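Local coordinates for enoyl-CoA hydratase/isomerase (Pseudomonas aeruginosa, PDB 3LAO) that hydrates the double bond of enoyl-CoA thioesters, possibly including a steroid side-chain CoA ester, and works as a homotrimer of crotonase-like subunits, at the interface of chains A and B. Sequence-based numbering; all coordinates share one arbitrary frame. Chains: chain A/B, enoyl-CoA hydratase/isomerase.

The interface of chains A and B. Residues chain A 168, 171-172, 174; chain B 206-207, 210.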
# COMPACT_ATOMS: atom_id res chain seq x y z
N ARG A 168 7.00 0.67 13.20
CA ARG A 168 7.40 -0.14 14.35
C ARG A 168 8.93 -0.39 14.29
O ARG A 168 9.61 -0.43 15.31
CB ARG A 168 6.64 -1.47 14.39
CG ARG A 168 7.52 -2.70 14.73
CD ARG A 168 7.31 -3.05 16.17
NE ARG A 168 8.18 -4.07 16.75
CZ ARG A 168 9.33 -3.80 17.35
NH1 ARG A 168 10.02 -4.78 17.90
NH2 ARG A 168 9.81 -2.55 17.37
N LEU A 171 11.39 3.58 13.26
CA LEU A 171 11.63 4.52 14.36
C LEU A 171 12.32 3.91 15.59
O LEU A 171 12.72 4.63 16.47
CB LEU A 171 10.34 5.23 14.78
CG LEU A 171 9.53 5.79 13.60
CD1 LEU A 171 8.25 6.49 14.08
CD2 LEU A 171 10.37 6.74 12.79
N THR A 172 12.47 2.59 15.66
CA THR A 172 13.11 1.95 16.82
C THR A 172 14.48 1.36 16.48
O THR A 172 15.32 1.16 17.36
CB THR A 172 12.24 0.80 17.37
OG1 THR A 172 11.99 -0.18 16.34
CG2 THR A 172 10.90 1.36 17.80
N ASP A 174 14.80 -1.73 15.71
CA ASP A 174 14.81 -3.11 16.20
C ASP A 174 14.98 -4.10 15.06
O ASP A 174 14.52 -3.85 13.94
CB ASP A 174 13.53 -3.42 16.99
CG ASP A 174 13.49 -2.70 18.34
OD1 ASP A 174 14.57 -2.48 18.93
OD2 ASP A 174 12.36 -2.37 18.80
N ARG B 206 10.65 2.90 23.48
CA ARG B 206 11.58 2.42 22.47
C ARG B 206 11.93 3.47 21.37
O ARG B 206 13.08 3.58 20.97
CB ARG B 206 11.09 1.10 21.88
CG ARG B 206 12.22 0.22 21.37
CD ARG B 206 12.69 -0.73 22.45
NE ARG B 206 12.65 -2.13 22.03
CZ ARG B 206 11.53 -2.81 21.74
NH1 ARG B 206 10.33 -2.23 21.79
NH2 ARG B 206 11.62 -4.09 21.39
N ILE B 207 10.93 4.24 20.91
CA ILE B 207 11.12 5.27 19.90
C ILE B 207 11.90 6.41 20.55
O ILE B 207 12.73 7.07 19.91
CB ILE B 207 9.74 5.82 19.40
CG1 ILE B 207 9.00 4.79 18.54
CG2 ILE B 207 9.85 7.17 18.69
CD1 ILE B 207 7.49 5.19 18.27
N ALA B 210 15.72 6.13 20.32
CA ALA B 210 16.31 6.44 19.02
C ALA B 210 16.88 7.89 19.00
O ALA B 210 16.51 8.72 19.81
CB ALA B 210 15.28 6.24 17.92
O HOH W 1 15.03 2.02 20.13
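The loop that follows helix 163-170 of chain A, reaching A:Asp174, packs against the C-terminal end of helix 196-209 of chain B and the residue just beyond it, in a small patch of a subunit interface of the homotrimer. A:Asp174 points its carboxylate at B:Arg206, a long cationic side chain able to reach across the boundary. B:Arg206 is poorly ordered, and its exact pose is uncertain. As modelled, A:Asp174 OD2 sits over the face of the B:Arg206 guanidinium, with the carboxylate and guanidinium planes turned 46° apart. The pair forms a salt bridge, A:Asp174 OD2 to B:Arg206 NH2 at 3.2 Å, but the N-H bonds are not aimed at the oxygen, so the attraction is electrostatic. Within chain A, A:Arg168 NH2 donates a nearly straight hydrogen bond of 2.9 Å to the anti lone pair of A:Asp174 OD2, edge-on and in the guanidinium plane. One carboxylate oxygen thus lies between two arginines, whose mutual repulsion it would be expected to offset. A:Thr172 suits the turn because it is both polar and branched. With chi1 58°, A:Thr172 OG1 sits between the backbone N and the carbonyl carbon, where it donates to A:Arg168 O at 2.6 Å and accepts from A:Asp174 N, tying helix end to loop. The methyl A:Thr172 CG2 is left to face chain B, 4.0 Å from both B:Arg206 CG and B:Ile207 CG1. B:Ile207 offers that CG1 branch to A:Leu171 CB as well, an aliphatic contact beside the charged group. The small methyl of B:Ala210 probably lets the loop approach, B:Ala210 CB lying 3.4 Å from A:Leu171 O. A water bridges the two backbones, 2.9 Å from A:Thr172 O and 2.6 Å from B:Arg206 O.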